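Local atomic coordinates of bifunctional protein PutA (Bdellovibrio bacteriovorus, PDB entry 5UR2), a protein that probably oxidises proline to glutamate in two steps, joining a flavin-dependent proline dehydrogenase and an NAD-dependent L-glutamate gamma-semialdehyde dehydrogenase in one chain. Residues B[559-564]-B[684-689]; B[581-586]-B[642-647]; B[760-765]-B[797-802]; B[828-833]-B[874-879]; B[900-905]-B[945-950]. All coordinates share one frame; numbering follows the deposited sequence.

All five contacts lie in the aldehyde dehydrogenase part of the chain. Contacts 2, 4 and 5 each bring one side chain close to the predicted catalytic Cys-780: those of Asn-642, Phe-877 and Leu-903 come within about 5, 4 and 4 Å of its side chain. Contacts 2 and 4 touch directly, Asn-642 ND2 lying 3.5 Å from Phe-877 CZ, while contacts 4 and 5 come within about 4 Å at their nearest atoms. Contact 1 does not touch contact 2 (nearest atoms about 7 Å apart), though its helix 554-570 directly precedes helix 572-583. Contact 3, where the aldehyde dehydrogenase part meets the proline dehydrogenase part, lies away from the site; like contact 5 it reaches the second subunit.

Contact 1 (B[559-564]-B[684-689])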
# COMPACT_ATOMS: atom_id res chain seq x y z
N ALA B 559 -8.47 16.89 -9.96
CA ALA B 559 -8.20 18.07 -10.79
C ALA B 559 -8.60 19.36 -10.08
O ALA B 559 -7.95 20.40 -10.24
CB ALA B 559 -8.91 17.94 -12.14
N LEU B 560 -9.69 19.33 -9.30
CA LEU B 560 -10.07 20.50 -8.51
C LEU B 560 -9.01 20.82 -7.47
O LEU B 560 -8.66 21.99 -7.27
CB LEU B 560 -11.43 20.27 -7.84
CG LEU B 560 -12.63 20.47 -8.79
CD1 LEU B 560 -13.96 20.10 -8.15
CD2 LEU B 560 -12.67 21.92 -9.25
N VAL B 561 -8.45 19.78 -6.84
CA VAL B 561 -7.39 19.96 -5.85
C VAL B 561 -6.11 20.47 -6.51
O VAL B 561 -5.37 21.29 -5.92
CB VAL B 561 -7.18 18.65 -5.08
CG1 VAL B 561 -5.93 18.76 -4.19
CG2 VAL B 561 -8.41 18.38 -4.26
N ASP B 562 -5.81 20.00 -7.72
CA ASP B 562 -4.66 20.53 -8.46
C ASP B 562 -4.86 22.01 -8.78
O ASP B 562 -3.92 22.80 -8.71
CB ASP B 562 -4.42 19.74 -9.74
CG ASP B 562 -3.54 18.52 -9.52
OD1 ASP B 562 -2.61 18.57 -8.68
OD2 ASP B 562 -3.77 17.51 -10.21
N LYS B 563 -6.08 22.40 -9.17
CA LYS B 563 -6.32 23.80 -9.49
C LYS B 563 -6.14 24.66 -8.25
O LYS B 563 -5.56 25.75 -8.33
CB LYS B 563 -7.72 23.99 -10.08
CG LYS B 563 -7.91 25.37 -10.75
CD LYS B 563 -9.28 25.50 -11.42
CE LYS B 563 -9.49 26.90 -12.03
NZ LYS B 563 -10.91 27.11 -12.44
N LEU B 564 -6.58 24.16 -7.09
CA LEU B 564 -6.34 24.88 -5.83
C LEU B 564 -4.85 25.13 -5.62
O LEU B 564 -4.44 26.24 -5.29
CB LEU B 564 -6.94 24.09 -4.66
CG LEU B 564 -6.65 24.64 -3.27
CD1 LEU B 564 -7.16 26.06 -3.17
CD2 LEU B 564 -7.22 23.76 -2.14
N ALA B 684 -11.28 27.83 -7.27
CA ALA B 684 -10.90 26.58 -7.94
C ALA B 684 -12.11 25.87 -8.53
O ALA B 684 -11.97 25.09 -9.48
CB ALA B 684 -10.17 25.68 -6.95
N GLY B 685 -13.30 26.10 -7.97
CA GLY B 685 -14.54 25.60 -8.51
C GLY B 685 -15.20 24.46 -7.74
O GLY B 685 -16.00 23.73 -8.34
N PHE B 686 -14.90 24.29 -6.46
CA PHE B 686 -15.57 23.26 -5.69
C PHE B 686 -17.06 23.59 -5.60
O PHE B 686 -17.42 24.71 -5.24
CB PHE B 686 -14.94 23.14 -4.30
CG PHE B 686 -13.60 22.44 -4.31
CD1 PHE B 686 -12.45 23.15 -4.61
CD2 PHE B 686 -13.50 21.09 -4.01
CE1 PHE B 686 -11.22 22.51 -4.62
CE2 PHE B 686 -12.27 20.46 -4.02
CZ PHE B 686 -11.13 21.17 -4.34
N PRO B 687 -17.95 22.64 -5.91
CA PRO B 687 -19.39 22.93 -5.90
C PRO B 687 -19.87 23.36 -4.53
O PRO B 687 -19.28 23.01 -3.49
CB PRO B 687 -20.03 21.58 -6.30
CG PRO B 687 -18.97 20.79 -6.91
CD PRO B 687 -17.67 21.23 -6.25
N GLN B 688 -20.97 24.09 -4.52
CA GLN B 688 -21.52 24.60 -3.28
C GLN B 688 -21.76 23.46 -2.29
O GLN B 688 -22.30 22.41 -2.65
CB GLN B 688 -22.81 25.36 -3.54
CG GLN B 688 -23.91 24.50 -4.10
CD GLN B 688 -25.23 25.24 -4.18
OE1 GLN B 688 -25.28 26.40 -4.59
NE2 GLN B 688 -26.30 24.57 -3.78
N GLY B 689 -21.37 23.69 -1.04
CA GLY B 689 -21.60 22.74 0.04
C GLY B 689 -20.55 21.66 0.20
O GLY B 689 -20.52 21.01 1.25
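Leu-560 and Phe-686 make the dense part of this contact. The leucine CB sits over one face of the ring, toward its rim, and comes within 3.6 Å of Phe-686 CZ in a CH-pi contact. Val-561 takes the ring at its edge instead, its CG2 in the ring plane and 3.9 Å from the same CZ. With the phenylalanine CG anti to the carbonyl carbon (chi1 -75°), the ring lies beside helix 559-564. Ala-684 fits where the loop leaves its helix: its small methyl lets the chain come close to the helix backbone, with Ala-684 CB 3.9 Å from Leu-564 N. Behind this layer Val-561 and Leu-564 face helix 587-611 and helix 646-657, so branched apolar residues suit both.

Lys-563 and Gly-685 form the exposed margin. There the lysine lies extended along the chain, its aliphatic CD 3.3 Å from Ala-684 O, and no hydrogen bond joins the two segments. The fit is looser where Leu-560 CD1 is 4.3 Å from Pro-687 CD; Trp-549 touches both residues. Gly-685 has positive phi; a CB there would press on the carbonyl of Ala-684 and point at Leu-560 CD2, so glycine suits the place twice over.

Gly-685 ends helix 671-684 in a Schellman motif, and the chain then runs on to strand 691-693. With strand 661-665, parallel to it, this completes a beta-alpha-beta crossover of the Rossmann-like fold of aldehyde dehydrogenases, the helix of residues 559-564 packing on its turn.

Contact 2 (B[581-586]-B[642-647]); sequences LEVGKP and NFPLAI
Lys-585 carries the polar part of the contact with Asn-642 and Phe-643. Its NZ donates to Asn-642 O over 3.1 Å, arriving in the carbonyl plane on a lone pair. The same ammonium makes a salt bridge to Asp-593, whose other carboxylate oxygen accepts from the backbone N of Leu-645 and Ala-646; one acidic residue thus steadies both the lysine and the turn it grips.

A cation-pi contact comes next. NZ lies 4.2 Å from the centroid of the Phe-643 ring, off-centre, and Phe-775 offers a second aromatic partner. The bend at chi3 (78°) turns the end of the lysine chain toward these groups.

Apolar contacts fill the rest. Lys-585 CD meets Pro-644 CD at 3.6 Å, so the long methylene chain serves as well as the charge. Val-583 CG2 packs against Pro-644 CG at 3.8 Å, a branched residue against a rigid ring.

Asn-642 turns its side chain away from residues 581-586, and its ND2 bonds to Gln-778 O, near Cys-780. It belongs to the Pro-Trp-Asn-Phe-Pro sequence of aldehyde dehydrogenases, whose asparagine in relatives lines the oxyanion hole, and the position here is consistent with that role.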
# COMPACT_ATOMS: atom_id res chain seq x y z
N LEU B 581 1.33 38.87 8.88
CA LEU B 581 0.64 39.89 9.67
C LEU B 581 -0.33 39.30 10.69
O LEU B 581 -0.39 39.79 11.82
CB LEU B 581 -0.11 40.85 8.73
CG LEU B 581 0.74 41.74 7.81
CD1 LEU B 581 -0.13 42.47 6.82
CD2 LEU B 581 1.50 42.75 8.66
N GLU B 582 -1.09 38.25 10.33
CA GLU B 582 -2.10 37.73 11.25
C GLU B 582 -1.51 36.79 12.30
O GLU B 582 -1.97 36.78 13.44
CB GLU B 582 -3.21 37.01 10.49
CG GLU B 582 -4.37 36.63 11.39
CD GLU B 582 -5.38 35.69 10.73
OE1 GLU B 582 -5.04 35.01 9.75
OE2 GLU B 582 -6.54 35.63 11.20
N VAL B 583 -0.51 35.99 11.93
CA VAL B 583 -0.01 34.94 12.82
C VAL B 583 1.41 35.23 13.34
O VAL B 583 1.87 34.51 14.23
CB VAL B 583 -0.06 33.57 12.13
CG1 VAL B 583 0.08 32.44 13.11
CG2 VAL B 583 -1.37 33.42 11.38
N GLY B 584 2.09 36.26 12.83
CA GLY B 584 3.45 36.54 13.26
C GLY B 584 4.49 35.59 12.68
O GLY B 584 5.59 35.47 13.22
N LYS B 585 4.18 34.93 11.57
CA LYS B 585 5.13 34.01 10.97
C LYS B 585 6.21 34.80 10.22
O LYS B 585 5.87 35.61 9.35
CB LYS B 585 4.38 33.06 10.04
CG LYS B 585 3.47 32.10 10.82
CD LYS B 585 3.14 30.80 10.08
CE LYS B 585 4.25 29.79 10.11
NZ LYS B 585 3.80 28.49 9.53
N PRO B 586 7.49 34.61 10.54
CA PRO B 586 8.56 35.26 9.76
C PRO B 586 8.49 34.85 8.29
O PRO B 586 7.95 33.80 7.95
CB PRO B 586 9.85 34.74 10.41
CG PRO B 586 9.43 34.35 11.81
CD PRO B 586 8.02 33.85 11.69
N ASN B 642 -0.83 27.44 14.06
CA ASN B 642 0.62 27.62 13.93
C ASN B 642 1.15 27.30 12.54
O ASN B 642 2.21 27.81 12.16
CB ASN B 642 1.36 26.81 14.99
CG ASN B 642 1.26 25.32 14.76
OD1 ASN B 642 0.27 24.81 14.25
ND2 ASN B 642 2.30 24.60 15.18
N PHE B 643 0.47 26.45 11.78
CA PHE B 643 0.72 26.30 10.34
C PHE B 643 -0.61 26.62 9.67
O PHE B 643 -1.34 25.72 9.24
CB PHE B 643 1.24 24.91 9.97
CG PHE B 643 2.65 24.67 10.40
CD1 PHE B 643 2.94 24.27 11.70
CD2 PHE B 643 3.70 24.85 9.51
CE1 PHE B 643 4.25 24.06 12.11
CE2 PHE B 643 5.02 24.64 9.91
CZ PHE B 643 5.29 24.24 11.22
N PRO B 644 -0.94 27.91 9.55
CA PRO B 644 -2.35 28.30 9.39
C PRO B 644 -2.95 27.98 8.03
O PRO B 644 -4.18 27.85 7.95
CB PRO B 644 -2.34 29.82 9.66
CG PRO B 644 -0.93 30.24 9.34
CD PRO B 644 -0.05 29.08 9.70
N LEU B 645 -2.15 27.83 6.97
CA LEU B 645 -2.70 27.37 5.69
C LEU B 645 -2.42 25.90 5.45
O LEU B 645 -3.32 25.17 5.00
CB LEU B 645 -2.14 28.19 4.51
CG LEU B 645 -2.70 27.95 3.10
CD1 LEU B 645 -4.16 28.47 3.00
CD2 LEU B 645 -1.84 28.56 2.00
N ALA B 646 -1.20 25.44 5.76
CA ALA B 646 -0.75 24.11 5.35
C ALA B 646 -1.56 23.00 6.02
O ALA B 646 -2.11 22.13 5.35
CB ALA B 646 0.75 23.95 5.63
N ILE B 647 -1.63 23.00 7.36
CA ILE B 647 -2.29 21.90 8.05
C ILE B 647 -3.79 21.89 7.73
O ILE B 647 -4.35 20.86 7.36
CB ILE B 647 -2.02 21.97 9.56
CG1 ILE B 647 -0.53 21.64 9.82
CG2 ILE B 647 -2.96 21.03 10.31
CD1 ILE B 647 -0.10 21.61 11.31

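Contact 3 (B[760-765]-B[797-802]); sequences DLDEAV and VDRLVE
Arg-799 reaches Asp-762 by a bend at chi3 (74°), its CG lying anti to the carbonyl carbon, so that the guanidinium is carried out from helix 797-802 to the start of helix 761-765. The aspartate CG, also anti to its carbonyl carbon, brings the carboxylate out to meet it. The two end nitrogens both seize one oxygen: Arg-799 NH1 and NH2 each lie 3.0 Å from Asp-762 OD1. From the arginine's side the oxygen lies in the guanidinium plane. From the aspartate's side the donors differ, NH2 arriving nearly along the C-O axis and NH1 from above the carboxylate plane, the two planes standing 77° apart.

Each charge has further partners. Arg-799 NE makes a salt bridge to Glu-154, and Asp-762 OD2 accepts from the backbone N of Ala-148, so this pair fastens the helices to the proline dehydrogenase part of the chain. Arginine suits a place where several acidic groups gather. Its nonpolar stem is used too, CB resting 3.9 Å from Val-765 CG2. Leu-761 CB lies 3.8 Å from Arg-799 NH1. Asp-760 caps the helix with weak bonds to the N of Asp-762 and Glu-763, and pairs with Arg-977 of the second subunit.

The short helical segments approach to 10.2 Å between axes and cross at -50°. Helix 761-773 is the crossover between the parallel strands 751-755 and 783-789, and helix 790-806 follows the second of these, its far side touching Leu-845 of strand 843-847.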
# COMPACT_ATOMS: atom_id res chain seq x y z
N ASP B 760 29.31 16.72 15.89
CA ASP B 760 29.81 17.88 15.15
C ASP B 760 29.09 19.11 15.69
O ASP B 760 27.90 19.31 15.43
CB ASP B 760 29.55 17.70 13.65
CG ASP B 760 30.15 18.82 12.79
OD1 ASP B 760 30.11 20.01 13.18
OD2 ASP B 760 30.66 18.49 11.69
N LEU B 761 29.81 19.94 16.46
CA LEU B 761 29.14 21.02 17.19
C LEU B 761 28.63 22.13 16.27
O LEU B 761 27.66 22.81 16.63
CB LEU B 761 30.08 21.56 18.27
CG LEU B 761 30.39 20.48 19.31
CD1 LEU B 761 31.28 20.96 20.44
CD2 LEU B 761 29.08 19.98 19.90
N ASP B 762 29.23 22.31 15.09
CA ASP B 762 28.67 23.24 14.11
C ASP B 762 27.25 22.82 13.73
O ASP B 762 26.31 23.63 13.79
CB ASP B 762 29.54 23.30 12.84
CG ASP B 762 30.81 24.12 13.02
OD1 ASP B 762 30.86 24.99 13.91
OD2 ASP B 762 31.76 23.88 12.25
N GLU B 763 27.07 21.56 13.35
CA GLU B 763 25.75 21.08 12.96
C GLU B 763 24.81 21.07 14.16
O GLU B 763 23.65 21.48 14.06
CB GLU B 763 25.85 19.68 12.36
CG GLU B 763 26.89 19.49 11.27
CD GLU B 763 26.35 19.71 9.89
OE1 GLU B 763 25.13 19.55 9.68
OE2 GLU B 763 27.15 20.05 9.00
N ALA B 764 25.31 20.61 15.31
CA ALA B 764 24.44 20.41 16.47
C ALA B 764 23.86 21.74 16.95
O ALA B 764 22.64 21.84 17.17
CB ALA B 764 25.20 19.71 17.59
N VAL B 765 24.70 22.76 17.10
CA VAL B 765 24.21 24.05 17.61
C VAL B 765 23.22 24.66 16.63
O VAL B 765 22.14 25.12 17.01
CB VAL B 765 25.38 25.01 17.91
CG1 VAL B 765 24.83 26.42 18.18
CG2 VAL B 765 26.15 24.53 19.11
N VAL B 797 27.12 23.76 25.36
CA VAL B 797 26.27 24.76 25.99
C VAL B 797 26.87 26.15 25.83
O VAL B 797 26.14 27.13 25.64
CB VAL B 797 26.03 24.38 27.47
CG1 VAL B 797 25.44 25.52 28.24
CG2 VAL B 797 25.08 23.20 27.52
N ASP B 798 28.20 26.28 25.90
CA ASP B 798 28.79 27.60 25.69
C ASP B 798 28.48 28.12 24.29
O ASP B 798 28.04 29.26 24.13
CB ASP B 798 30.31 27.56 25.93
CG ASP B 798 31.00 28.91 25.62
OD1 ASP B 798 30.82 29.87 26.41
OD2 ASP B 798 31.71 29.01 24.59
N ARG B 799 28.64 27.28 23.26
CA ARG B 799 28.34 27.74 21.90
C ARG B 799 26.85 27.97 21.70
O ARG B 799 26.45 28.89 20.99
CB ARG B 799 28.87 26.75 20.88
CG ARG B 799 30.39 26.67 20.81
CD ARG B 799 30.80 25.93 19.54
NE ARG B 799 30.62 26.74 18.33
CZ ARG B 799 30.70 26.25 17.09
NH1 ARG B 799 30.92 24.96 16.91
NH2 ARG B 799 30.54 27.05 16.04
N LEU B 800 26.01 27.12 22.32
CA LEU B 800 24.56 27.30 22.23
C LEU B 800 24.13 28.64 22.80
O LEU B 800 23.34 29.37 22.18
CB LEU B 800 23.85 26.17 22.99
CG LEU B 800 22.31 26.21 22.91
CD1 LEU B 800 21.81 25.79 21.52
CD2 LEU B 800 21.63 25.39 24.03
N VAL B 801 24.64 28.98 23.99
CA VAL B 801 24.30 30.24 24.64
C VAL B 801 24.80 31.42 23.81
O VAL B 801 24.07 32.40 23.59
CB VAL B 801 24.87 30.27 26.07
CG1 VAL B 801 24.80 31.68 26.67
CG2 VAL B 801 24.11 29.28 26.95
N GLU B 802 26.05 31.36 23.35
CA GLU B 802 26.57 32.45 22.54
C GLU B 802 25.81 32.60 21.24
O GLU B 802 25.57 33.72 20.78
CB GLU B 802 28.06 32.25 22.27
CG GLU B 802 28.92 32.42 23.52
CD GLU B 802 28.75 33.79 24.17
OE1 GLU B 802 28.68 34.80 23.44
OE2 GLU B 802 28.65 33.84 25.41

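Contact 4 (B[828-833]-B[874-879]); sequences YDRILG and AEIFGP
The guanidinium of Arg-830 presents its edge to Ile-876, with the carbonyl oxygen close to its plane. The ring of Phe-877 is turned 62° from that plane and touches it only through its stem, CB lying 4.0 Å from Arg-830 NH2. At the edge of the phenyl ring, in its plane, is Glu-875 OE2, whose hydrogen-bond donor is the backbone N of Gly-749.

Both end nitrogens of the arginine grip the one carbonyl: NH1 to Ile-876 O is 2.7 Å and NH2 to Ile-876 O is 2.9 Å. Neither donor lies in the carbonyl plane; both are tilted modestly from it. A bend at chi3 (62°) swings the group off its helix to this oxygen. Arginine, with two parallel N-H groups at its end, can hold a single acceptor this way, joining the helix to the loop by two bonds.

Ile-831 supplies the apolar half. Its CD1 reaches 3.8 Å from Gly-878 CA; glycine suits the place, since a CB would come too close to that methyl. The same isoleucine meets Ile-876 CG2 through CG1 at 4.4 Å, and its CG2 branch lies 4.3 Å from Pro-879 CD; a beta-branched chain fills two directions at once.

These loop residues form the Glu-Ile-Phe-Gly-Pro sequence of aldehyde dehydrogenases. In relatives its glutamate binds the NAD ribose and its phenylalanine packs by the nicotinamide. Phe-877 touches Asn-642 and has its side chain about 4 Å from that of Cys-780, as expected for this cofactor and active-site loop.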
# COMPACT_ATOMS: atom_id res chain seq x y z
N TYR B 828 1.24 34.44 25.44
CA TYR B 828 2.29 35.28 26.00
C TYR B 828 2.30 35.20 27.53
O TYR B 828 3.33 34.89 28.13
CB TYR B 828 2.08 36.73 25.54
CG TYR B 828 3.11 37.72 26.07
CD1 TYR B 828 4.33 37.89 25.43
CD2 TYR B 828 2.85 38.48 27.21
CE1 TYR B 828 5.26 38.79 25.90
CE2 TYR B 828 3.78 39.39 27.69
CZ TYR B 828 4.99 39.53 27.03
OH TYR B 828 5.93 40.42 27.48
N ASP B 829 1.16 35.46 28.17
CA ASP B 829 1.11 35.44 29.63
C ASP B 829 1.41 34.06 30.18
O ASP B 829 2.08 33.92 31.21
CB ASP B 829 -0.24 35.95 30.13
CG ASP B 829 -0.43 37.45 29.89
OD1 ASP B 829 0.56 38.18 29.78
OD2 ASP B 829 -1.58 37.90 29.79
N ARG B 830 0.89 33.01 29.53
CA ARG B 830 1.16 31.66 29.99
C ARG B 830 2.66 31.35 29.92
O ARG B 830 3.24 30.81 30.87
CB ARG B 830 0.36 30.67 29.14
CG ARG B 830 0.65 29.22 29.44
CD ARG B 830 -0.13 28.28 28.51
NE ARG B 830 0.22 28.42 27.10
CZ ARG B 830 1.38 28.03 26.57
NH1 ARG B 830 2.30 27.49 27.35
NH2 ARG B 830 1.61 28.19 25.28
N ILE B 831 3.30 31.73 28.82
CA ILE B 831 4.72 31.43 28.64
C ILE B 831 5.58 32.21 29.62
O ILE B 831 6.49 31.65 30.24
CB ILE B 831 5.13 31.71 27.19
CG1 ILE B 831 4.41 30.72 26.25
CG2 ILE B 831 6.64 31.58 27.05
CD1 ILE B 831 4.48 31.13 24.79
N LEU B 832 5.31 33.50 29.80
CA LEU B 832 6.06 34.26 30.79
C LEU B 832 5.86 33.71 32.20
O LEU B 832 6.75 33.82 33.04
CB LEU B 832 5.69 35.75 30.74
CG LEU B 832 6.65 36.64 29.96
CD1 LEU B 832 6.65 36.30 28.49
CD2 LEU B 832 6.37 38.12 30.21
N GLY B 833 4.68 33.16 32.48
CA GLY B 833 4.48 32.52 33.77
C GLY B 833 5.33 31.28 33.94
O GLY B 833 5.94 31.07 35.00
N ALA B 874 6.08 19.04 30.63
CA ALA B 874 4.89 19.70 30.10
C ALA B 874 5.24 20.51 28.86
O ALA B 874 6.24 21.23 28.84
CB ALA B 874 4.26 20.61 31.16
N GLU B 875 4.41 20.38 27.82
CA GLU B 875 4.67 21.12 26.58
C GLU B 875 4.38 22.59 26.79
O GLU B 875 3.35 22.95 27.37
CB GLU B 875 3.82 20.57 25.43
CG GLU B 875 4.08 21.27 24.08
CD GLU B 875 3.18 20.75 22.95
OE1 GLU B 875 1.97 20.58 23.21
OE2 GLU B 875 3.67 20.54 21.81
N ILE B 876 5.29 23.45 26.34
CA ILE B 876 5.16 24.88 26.57
C ILE B 876 4.72 25.63 25.32
O ILE B 876 4.00 26.63 25.44
CB ILE B 876 6.49 25.46 27.09
CG1 ILE B 876 6.94 24.73 28.36
CG2 ILE B 876 6.35 26.95 27.36
CD1 ILE B 876 8.35 25.13 28.85
N PHE B 877 5.09 25.16 24.13
CA PHE B 877 4.74 25.81 22.87
C PHE B 877 5.23 27.26 22.86
O PHE B 877 4.52 28.17 22.44
CB PHE B 877 3.23 25.75 22.62
CG PHE B 877 2.88 25.25 21.25
CD1 PHE B 877 3.04 23.91 20.92
CD2 PHE B 877 2.40 26.13 20.28
CE1 PHE B 877 2.73 23.43 19.66
CE2 PHE B 877 2.09 25.67 19.01
CZ PHE B 877 2.25 24.31 18.70
N GLY B 878 6.46 27.45 23.33
CA GLY B 878 7.10 28.74 23.38
C GLY B 878 8.60 28.60 23.26
O GLY B 878 9.15 27.49 23.17
N PRO B 879 9.34 29.79 23.25
CA PRO B 879 10.80 29.76 23.03
C PRO B 879 11.56 29.47 24.33
O PRO B 879 12.33 30.29 24.84
CB PRO B 879 11.08 31.17 22.48
CG PRO B 879 10.06 32.03 23.17
CD PRO B 879 8.82 31.17 23.32

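Contact 5 (B[900-905]-B[945-950]); sequences EYALTG and GFKMSG
Ala-902 CB lies over one face of the Phe-946 ring, toward its rim and 3.7 Å from Phe-946 CD2, a CH-pi contact. The ring takes this place with CG between the backbone N and the carbonyl carbon (chi1 41°). The methyl is pressed from the other segment again by Lys-947 CG, likewise at 3.7 Å, so a residue as small as alanine suits it. Beyond that point the lysine chain runs out extended to a salt bridge with Glu-923.

Ser-949 OG does the polar work. It accepts from Ala-902 N at 3.0 Å in a nearly straight bond and gives its own hydrogen to Gly-748 O, so one small hydroxyl links strand 901-908 to the loop after strand 742-746. It also lies near the plane of the Tyr-901 ring, at the edge.

Two backbone bonds frame the turn: Met-948 N to Glu-900 O, 3.0 Å, and Phe-946 N to Ala-902 O, 3.1 Å. Glycine suits position 945, because a CB would strike Ala-902 O and Leu-903 CA. A type II' turn from Phe-946 to Ser-949 folds the chain back, closed by Ser-949 N to Phe-946 O. Glu-900 turns its carboxylate to Lys-720, and Met-948 curls against helix 720-730; Lys-630, Gln-738 and His-739 of the second subunit pack here.

Strand 901-908 lies with parallel neighbours 751-755 and 926-929, the short, weakly bonded 946-947 running antiparallel beside its start. From there the chain passes to strand 950-951, which pairs with 742-746 of the other sheet, while Leu-903 touches Cys-780.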
# COMPACT_ATOMS: atom_id res chain seq x y z
N GLU B 900 5.27 11.93 28.34
CA GLU B 900 3.97 11.54 27.83
C GLU B 900 3.93 11.43 26.31
O GLU B 900 3.00 10.84 25.77
CB GLU B 900 2.94 12.60 28.25
CG GLU B 900 2.02 12.25 29.39
CD GLU B 900 0.97 13.34 29.62
OE1 GLU B 900 1.14 14.48 29.11
OE2 GLU B 900 -0.03 13.05 30.30
N TYR B 901 4.92 11.98 25.62
CA TYR B 901 4.84 12.25 24.20
C TYR B 901 5.84 11.42 23.41
O TYR B 901 6.82 10.90 23.94
CB TYR B 901 5.08 13.75 23.94
CG TYR B 901 4.03 14.64 24.56
CD1 TYR B 901 2.75 14.74 23.99
CD2 TYR B 901 4.31 15.42 25.69
CE1 TYR B 901 1.79 15.57 24.54
CE2 TYR B 901 3.34 16.24 26.25
CZ TYR B 901 2.08 16.31 25.67
OH TYR B 901 1.12 17.14 26.21
N ALA B 902 5.56 11.29 22.11
CA ALA B 902 6.39 10.50 21.23
C ALA B 902 6.24 11.02 19.80
O ALA B 902 5.89 10.29 18.86
CB ALA B 902 6.03 9.02 21.35
N LEU B 903 6.49 12.32 19.62
CA LEU B 903 6.33 12.95 18.31
C LEU B 903 7.67 13.03 17.58
O LEU B 903 7.96 12.15 16.76
CB LEU B 903 5.66 14.33 18.48
CG LEU B 903 5.25 15.06 17.19
CD1 LEU B 903 4.67 14.12 16.17
CD2 LEU B 903 4.28 16.19 17.50
N THR B 904 8.53 14.03 17.86
CA THR B 904 9.82 14.08 17.18
C THR B 904 10.96 13.87 18.16
O THR B 904 10.79 14.01 19.37
CB THR B 904 10.04 15.40 16.40
OG1 THR B 904 10.16 16.51 17.30
CG2 THR B 904 8.90 15.65 15.43
N GLY B 905 12.11 13.49 17.62
CA GLY B 905 13.31 13.30 18.42
C GLY B 905 14.51 13.19 17.51
O GLY B 905 14.38 12.89 16.32
N GLY B 945 3.02 10.95 15.37
CA GLY B 945 3.62 10.15 16.42
C GLY B 945 2.64 9.43 17.32
O GLY B 945 1.44 9.37 17.03
N PHE B 946 3.13 8.89 18.42
CA PHE B 946 2.29 8.04 19.24
C PHE B 946 2.37 8.47 20.70
O PHE B 946 2.64 9.64 20.98
CB PHE B 946 2.66 6.55 19.03
CG PHE B 946 4.15 6.26 18.95
CD1 PHE B 946 4.84 6.41 17.75
CD2 PHE B 946 4.85 5.77 20.06
CE1 PHE B 946 6.21 6.14 17.65
CE2 PHE B 946 6.23 5.50 19.97
CZ PHE B 946 6.90 5.67 18.75
N LYS B 947 2.13 7.54 21.64
CA LYS B 947 1.84 7.89 23.02
C LYS B 947 0.78 8.98 22.98
O LYS B 947 -0.15 8.89 22.17
CB LYS B 947 3.10 8.32 23.77
CG LYS B 947 4.12 7.18 23.99
CD LYS B 947 5.26 7.61 24.93
CE LYS B 947 6.37 6.56 24.99
NZ LYS B 947 7.59 6.94 25.83
N MET B 948 0.93 10.05 23.77
CA MET B 948 -0.07 11.12 23.79
C MET B 948 0.13 12.17 22.68
O MET B 948 -0.53 13.22 22.72
CB MET B 948 -0.10 11.81 25.16
CG MET B 948 -0.51 10.88 26.33
SD MET B 948 -2.07 9.99 26.05
CE MET B 948 -3.18 11.37 26.02
N SER B 949 0.96 11.90 21.67
CA SER B 949 1.13 12.81 20.54
C SER B 949 0.09 12.62 19.44
O SER B 949 0.02 13.44 18.53
CB SER B 949 2.53 12.66 19.92
OG SER B 949 3.51 13.08 20.85
N GLY B 950 -0.71 11.57 19.49
CA GLY B 950 -1.82 11.45 18.56
C GLY B 950 -2.21 10.00 18.30
O GLY B 950 -1.73 9.08 18.95